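Periplasmic His/Glu/Gln/Arg/opine family-binding protein (Silicibacter pomeroyi, PDB 3I6V) binds lysine and probably serves an ABC transporter as the periplasmic receptor for amino acids or opines. Local coordinates at residues D36-R41 and A197-M202; Q86-P91 and G178-G183; A42-E47 and G193-A198. One frame throughout, in Å; residues are numbered along the deposited sequence.

Contact 1: residues D36-R41 and A197-M202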
# COMPACT_ATOMS: atom_id res chain seq x y z
N ASP A 36 1.55 7.47 13.88
CA ASP A 36 1.79 8.32 15.06
C ASP A 36 0.59 8.35 15.97
O ASP A 36 0.74 8.28 17.20
CB ASP A 36 2.15 9.76 14.65
CG ASP A 36 3.53 9.88 14.01
OD1 ASP A 36 4.39 8.96 14.17
OD2 ASP A 36 3.76 10.93 13.38
N GLU A 37 -0.61 8.49 15.40
CA GLU A 37 -1.81 8.56 16.24
C GLU A 37 -2.11 7.19 16.91
O GLU A 37 -2.56 7.13 18.07
CB GLU A 37 -3.01 9.05 15.45
CG GLU A 37 -4.32 9.09 16.25
CD GLU A 37 -4.29 10.11 17.41
OE1 GLU A 37 -3.39 10.96 17.45
OE2 GLU A 37 -5.17 10.04 18.28
N LEU A 38 -1.85 6.10 16.20
CA LEU A 38 -2.02 4.77 16.82
C LEU A 38 -1.08 4.59 17.99
O LEU A 38 -1.50 4.11 19.04
CB LEU A 38 -1.86 3.62 15.81
CG LEU A 38 -2.91 3.56 14.72
CD1 LEU A 38 -2.49 2.46 13.70
CD2 LEU A 38 -4.30 3.25 15.30
N CYS A 39 0.19 4.94 17.82
CA CYS A 39 1.15 4.79 18.89
C CYS A 39 0.79 5.68 20.08
O CYS A 39 1.01 5.30 21.23
CB CYS A 39 2.55 5.14 18.42
SG CYS A 39 3.32 3.86 17.37
N LYS A 40 0.30 6.89 19.81
CA LYS A 40 -0.11 7.79 20.88
C LYS A 40 -1.24 7.13 21.70
O LYS A 40 -1.20 7.14 22.92
CB LYS A 40 -0.56 9.13 20.32
CG LYS A 40 -1.02 10.13 21.38
CD LYS A 40 -1.57 11.39 20.73
CE LYS A 40 -1.67 12.54 21.76
NZ LYS A 40 -2.45 13.63 21.16
N ARG A 41 -2.21 6.55 21.01
CA ARG A 41 -3.36 5.96 21.66
C ARG A 41 -3.03 4.65 22.39
O ARG A 41 -3.69 4.31 23.36
CB ARG A 41 -4.48 5.74 20.67
CG ARG A 41 -5.25 6.98 20.35
CD ARG A 41 -6.11 6.71 19.17
NE ARG A 41 -6.87 7.87 18.74
CZ ARG A 41 -8.19 7.95 18.67
NH1 ARG A 41 -8.95 6.92 19.03
NH2 ARG A 41 -8.78 9.06 18.24
N ALA A 197 -6.44 -2.62 19.33
CA ALA A 197 -7.27 -1.84 20.24
C ALA A 197 -7.22 -0.35 19.83
O ALA A 197 -8.24 0.31 19.82
CB ALA A 197 -6.82 -2.03 21.70
N ALA A 198 -6.06 0.16 19.42
CA ALA A 198 -5.99 1.55 18.93
C ALA A 198 -6.77 1.78 17.63
O ALA A 198 -7.51 2.78 17.49
CB ALA A 198 -4.52 2.02 18.81
N ILE A 199 -6.66 0.86 16.68
CA ILE A 199 -7.41 0.97 15.44
C ILE A 199 -8.93 0.96 15.70
O ILE A 199 -9.67 1.77 15.13
CB ILE A 199 -7.03 -0.15 14.42
CG1 ILE A 199 -5.57 0.02 13.97
CG2 ILE A 199 -7.98 -0.12 13.21
CD1 ILE A 199 -4.97 -1.22 13.28
N THR A 200 -9.40 0.03 16.53
CA THR A 200 -10.83 -0.07 16.86
C THR A 200 -11.37 1.26 17.45
O THR A 200 -12.39 1.75 17.01
CB THR A 200 -11.08 -1.24 17.82
OG1 THR A 200 -10.81 -2.45 17.13
CG2 THR A 200 -12.56 -1.26 18.32
N SER A 201 -10.64 1.83 18.40
CA SER A 201 -10.97 3.16 18.98
C SER A 201 -11.08 4.27 17.92
O SER A 201 -11.97 5.13 18.01
CB SER A 201 -9.94 3.53 20.06
OG SER A 201 -8.74 4.09 19.48
N MET A 202 -10.23 4.25 16.88
CA MET A 202 -10.32 5.28 15.81
C MET A 202 -11.51 5.03 14.88
O MET A 202 -12.06 5.97 14.27
CB MET A 202 -9.02 5.36 15.00
CG MET A 202 -7.80 5.83 15.79
SD MET A 202 -6.30 6.10 14.80
CE MET A 202 -6.92 7.28 13.68
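Leu38 and Ala198 hold the closest backbone approach between two helical segments, their CA atoms 5.5 Å apart. The axes of 36-41 and 197-202 come within 9.0 Å, and their N-to-C directions make an angle of 108°, so the helices meet in a steep crossing. The small CB of Ala198 fits against the carbonyl O and the CD2 methyl of Leu38. That same CD2 also lies against Ile199 CG1 and, at 3.5 Å, Met202 SD, the leucine and methionine side chains crossing at about a right angle. Both helices belong to the same lobe of a family 3 solute-binding protein: helix 30-42 packs on strands 7-11 and 46-50 and helix 189-204 on strand 83-89. Toward the surface the contact turns polar. Arg41, extended from CG to NE, lays one face of its guanidinium over Met202 CG, which sits 3.4 Å above the plane near the rim. In that plane, NH1 donates to Ser201 OG (2.9 Å) and NE to Glu37 OE2 (2.8 Å), a salt bridge using the anti lone pair of the oxygen. Two in-plane bonds thus fix the rotation of the group, and NH2 adds a salt bridge to Asp205. Ser201 OG, set between its backbone N and carbonyl carbon (chi1 82°), donates a hydrogen bond to Ala198 O, 2.7 Å away, which also accepts from Met202 N.

Contact 2: residues Q86-P91 and G178-G183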
# COMPACT_ATOMS: atom_id res chain seq x y z
N GLN A 86 -6.42 -5.96 12.17
CA GLN A 86 -7.57 -5.69 11.32
C GLN A 86 -7.18 -4.64 10.26
O GLN A 86 -6.18 -3.93 10.43
CB GLN A 86 -8.70 -5.11 12.19
CG GLN A 86 -8.32 -3.74 12.80
CD GLN A 86 -9.37 -3.28 13.80
OE1 GLN A 86 -10.51 -2.97 13.43
NE2 GLN A 86 -8.99 -3.27 15.05
N ASN A 87 -7.97 -4.52 9.20
CA ASN A 87 -7.66 -3.50 8.21
C ASN A 87 -7.82 -2.05 8.78
O ASN A 87 -8.55 -1.83 9.77
CB ASN A 87 -8.37 -3.73 6.86
CG ASN A 87 -9.92 -3.71 6.92
OD1 ASN A 87 -10.56 -2.97 7.69
ND2 ASN A 87 -10.52 -4.50 6.05
N TYR A 88 -7.07 -1.11 8.22
CA TYR A 88 -7.23 0.28 8.60
C TYR A 88 -7.64 1.15 7.41
O TYR A 88 -7.95 2.34 7.58
CB TYR A 88 -6.04 0.81 9.37
CG TYR A 88 -4.73 0.70 8.62
CD1 TYR A 88 -3.80 -0.30 8.95
CD2 TYR A 88 -4.42 1.59 7.59
CE1 TYR A 88 -2.57 -0.41 8.26
CE2 TYR A 88 -3.21 1.50 6.89
CZ TYR A 88 -2.29 0.52 7.24
OH TYR A 88 -1.12 0.42 6.53
N ILE A 89 -7.65 0.56 6.23
CA ILE A 89 -8.39 1.08 5.10
C ILE A 89 -9.23 -0.09 4.57
O ILE A 89 -8.73 -1.22 4.52
CB ILE A 89 -7.47 1.61 3.97
CG1 ILE A 89 -6.37 2.54 4.54
CG2 ILE A 89 -8.30 2.33 2.83
CD1 ILE A 89 -5.36 3.02 3.47
N PRO A 90 -10.52 0.17 4.21
CA PRO A 90 -11.35 -0.87 3.61
C PRO A 90 -10.74 -1.36 2.29
O PRO A 90 -9.94 -0.63 1.67
CB PRO A 90 -12.72 -0.17 3.38
CG PRO A 90 -12.73 0.94 4.46
CD PRO A 90 -11.28 1.41 4.47
N PRO A 91 -11.11 -2.59 1.87
CA PRO A 91 -10.59 -3.11 0.61
C PRO A 91 -10.87 -2.10 -0.49
O PRO A 91 -11.99 -1.59 -0.58
CB PRO A 91 -11.39 -4.41 0.39
CG PRO A 91 -11.90 -4.80 1.76
CD PRO A 91 -12.08 -3.51 2.51
N GLY A 178 -7.50 -8.13 1.25
CA GLY A 178 -8.37 -7.95 2.40
C GLY A 178 -8.41 -6.57 3.05
O GLY A 178 -8.77 -6.45 4.21
N GLY A 179 -8.07 -5.53 2.31
CA GLY A 179 -7.91 -4.24 2.97
C GLY A 179 -6.47 -4.16 3.47
O GLY A 179 -5.83 -5.18 3.69
N VAL A 180 -5.96 -2.94 3.64
CA VAL A 180 -4.61 -2.72 4.14
C VAL A 180 -4.60 -2.89 5.68
O VAL A 180 -5.48 -2.39 6.39
CB VAL A 180 -4.11 -1.32 3.69
CG1 VAL A 180 -2.74 -1.07 4.20
CG2 VAL A 180 -4.06 -1.27 2.14
N GLY A 181 -3.60 -3.59 6.20
CA GLY A 181 -3.47 -3.79 7.65
C GLY A 181 -2.02 -3.73 8.01
O GLY A 181 -1.15 -3.76 7.12
N MET A 182 -1.73 -3.61 9.30
CA MET A 182 -0.32 -3.59 9.75
C MET A 182 0.14 -5.00 9.91
O MET A 182 -0.61 -5.86 10.44
CB MET A 182 -0.16 -2.89 11.13
CG MET A 182 -0.53 -1.39 11.19
SD MET A 182 -0.47 -0.59 12.85
CE MET A 182 1.11 -1.28 13.34
N GLY A 183 1.38 -5.24 9.53
CA GLY A 183 2.00 -6.54 9.68
C GLY A 183 2.94 -6.53 10.88
O GLY A 183 3.60 -5.54 11.15
O HOH W 1 0.24 -1.87 5.74
O HOH W 2 -7.29 -0.91 1.54
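Tyr88 N donates to Val180 O over 2.7 Å, nearly in line with the carbonyl bond. The side-chain ND2 of Asn87 gives a straight bond to Gly178 O (3.2 Å, 177° at the hydrogen), the acceptor lying in its amide plane; OD1 is bonded to Tyr223. A water bridges Tyr88 OH and Gly181 O, donating to both; Glu31 also bonds the hydroxyl. Strands 83-89 and 180-184 run antiparallel and are the two that cross between the lobes, probably the hinge of this two-lobed periplasmic binding protein; the side chain of Val180 lies about 5 Å from the bound lysine. A CB on Gly179 would, at its backbone angles, press on the preceding carbonyl O, and it would also strike Asn87 ND2 and Ile89 O. With CG between the backbone N and the carbonyl carbon (chi1 57°), the Tyr88 side chain crosses Val180 obliquely, its OH 3.2 Å from Val180 CG1, and Val180 O lies over one ring face toward the rim. Ring atom CE1 touches Met182 CG at 3.7 Å. An alanine in place of Tyr88 would probably leave Val180 CG1 and Met182 CG without their ring contacts and the bridging water without its hydroxyl partner. Ile89 CB lies 4.5 Å from Val180 CB.

Contact 3: residues A42-E47 and G193-A198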
# COMPACT_ATOMS: atom_id res chain seq x y z
N ALA A 42 -1.99 3.96 21.93
CA ALA A 42 -1.51 2.71 22.55
C ALA A 42 -0.54 2.95 23.69
O ALA A 42 -0.17 2.02 24.39
CB ALA A 42 -0.84 1.81 21.48
N GLY A 43 -0.13 4.21 23.86
CA GLY A 43 0.88 4.59 24.85
C GLY A 43 2.28 4.16 24.47
O GLY A 43 3.09 3.83 25.33
N LEU A 44 2.60 4.16 23.17
CA LEU A 44 3.91 3.73 22.72
C LEU A 44 4.67 4.90 22.11
O LEU A 44 4.08 5.78 21.52
CB LEU A 44 3.76 2.60 21.68
CG LEU A 44 3.01 1.34 22.17
CD1 LEU A 44 2.50 0.58 20.99
CD2 LEU A 44 3.95 0.48 23.01
N THR A 45 5.98 4.91 22.20
CA THR A 45 6.73 5.92 21.46
C THR A 45 7.28 5.24 20.21
O THR A 45 7.68 4.07 20.24
CB THR A 45 7.88 6.49 22.31
OG1 THR A 45 8.71 5.40 22.71
CG2 THR A 45 7.34 7.18 23.56
N CYS A 46 7.28 5.95 19.10
CA CYS A 46 7.75 5.31 17.91
C CYS A 46 8.88 6.00 17.19
O CYS A 46 9.13 7.19 17.37
CB CYS A 46 6.60 5.03 16.96
SG CYS A 46 5.87 6.46 16.21
N GLU A 47 9.56 5.21 16.37
CA GLU A 47 10.63 5.66 15.55
C GLU A 47 10.35 5.04 14.16
O GLU A 47 9.94 3.88 14.05
CB GLU A 47 11.93 5.15 16.18
CG GLU A 47 13.03 4.76 15.24
CD GLU A 47 14.19 4.07 15.97
OE1 GLU A 47 14.28 4.22 17.20
OE2 GLU A 47 15.00 3.36 15.29
N GLY A 193 -2.09 -6.75 19.53
CA GLY A 193 -3.30 -6.46 20.28
C GLY A 193 -3.42 -4.96 20.65
O GLY A 193 -4.50 -4.40 20.56
N LYS A 194 -2.32 -4.33 21.04
CA LYS A 194 -2.29 -2.86 21.30
C LYS A 194 -2.67 -2.05 20.07
O LYS A 194 -3.51 -1.13 20.12
CB LYS A 194 -0.92 -2.41 21.84
CG LYS A 194 -0.71 -2.75 23.30
CD LYS A 194 0.78 -2.69 23.68
CE LYS A 194 0.95 -3.02 25.16
NZ LYS A 194 2.29 -2.62 25.62
N PHE A 195 -2.10 -2.44 18.93
CA PHE A 195 -2.46 -1.77 17.71
C PHE A 195 -3.88 -2.02 17.32
O PHE A 195 -4.54 -1.10 16.85
CB PHE A 195 -1.49 -2.08 16.57
CG PHE A 195 -0.23 -1.31 16.67
CD1 PHE A 195 0.95 -1.94 17.00
CD2 PHE A 195 -0.24 0.09 16.49
CE1 PHE A 195 2.16 -1.20 17.12
CE2 PHE A 195 0.92 0.82 16.60
CZ PHE A 195 2.13 0.18 16.91
N ASP A 196 -4.36 -3.25 17.52
CA ASP A 196 -5.75 -3.54 17.19
C ASP A 196 -6.73 -2.71 18.03
O ASP A 196 -7.72 -2.19 17.51
CB ASP A 196 -6.05 -5.05 17.31
CG ASP A 196 -5.97 -5.78 15.95
OD1 ASP A 196 -5.53 -6.94 15.92
OD2 ASP A 196 -6.37 -5.18 14.92
N ALA A 197 -6.44 -2.62 19.33
CA ALA A 197 -7.27 -1.84 20.24
C ALA A 197 -7.22 -0.35 19.83
O ALA A 197 -8.24 0.31 19.82
CB ALA A 197 -6.82 -2.03 21.70
N ALA A 198 -6.06 0.16 19.42
CA ALA A 198 -5.99 1.55 18.93
C ALA A 198 -6.77 1.78 17.63
O ALA A 198 -7.51 2.78 17.49
CB ALA A 198 -4.52 2.02 18.81
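Phe195 presents the tip of its ring to Leu44: CZ lies 4.1 Å from the CD1 methyl, which approaches obliquely as the two side chains cross. Elsewhere the ring touches Leu38 of helix 30-42, Met9 of strand 7-11 and Thr85 of strand 83-89, so the leucine methyl adds to surroundings drawn from several parts of the lobe. The turn that brings Leu44 here is a Schellman motif at the C-terminal end of helix 30-42. Gly43 leaves the helix with a positive phi of 72°, a conformation that favours glycine, and the chain then runs on through Leu44 and Thr45 into strand 46-50. This is the helix-to-strand connection of an alpha/beta lobe, with strand 46-50 lying parallel beside strand 7-11. Leu44 points its CB toward helix 189-204, and CG, anti to the carbonyl carbon (chi1 -59°), sends its two methyls to different partners: CD1 goes to the aromatic ring, while CD2 approaches the end of Lys194, 4.4 Å from NZ. Lys194 is exposed, its chain extended from CG to NZ. No hydrogen bond joins the two segments, and the interface rests on rather loose van der Waals packing that buries 204 Å² in all. On the helical side, Lys194 O accepts the backbone N-H of Ala198, one turn farther on. Ala42 completes the contact next to this turn, its backbone N 4.5 Å from Ala198 CB and its own CB 4.2 Å from Lys194 CB.

How the contacts relate
Contacts 1 and 3 lie only about 6 Å apart, centre to centre, and share Ala197 and Ala198 of helix 189-204; contact 2 sits about 14 Å from the first and 16 Å from the third. Along the chain, helix 30-42 leads into strand 46-50, strand 83-89 follows, and strand 180-184 later runs into helix 189-204, so contact 2 is nested within the loops closed by the other two. Direct bridges tie them together: Asp196 and Thr200 probably bond to Gln86, and Met182 packs on Leu38 and Phe195. Contacts 1 and 3 thus lie within one lobe, whereas contact 2 pairs the strands crossing to the other; helix 189-204 connects the two.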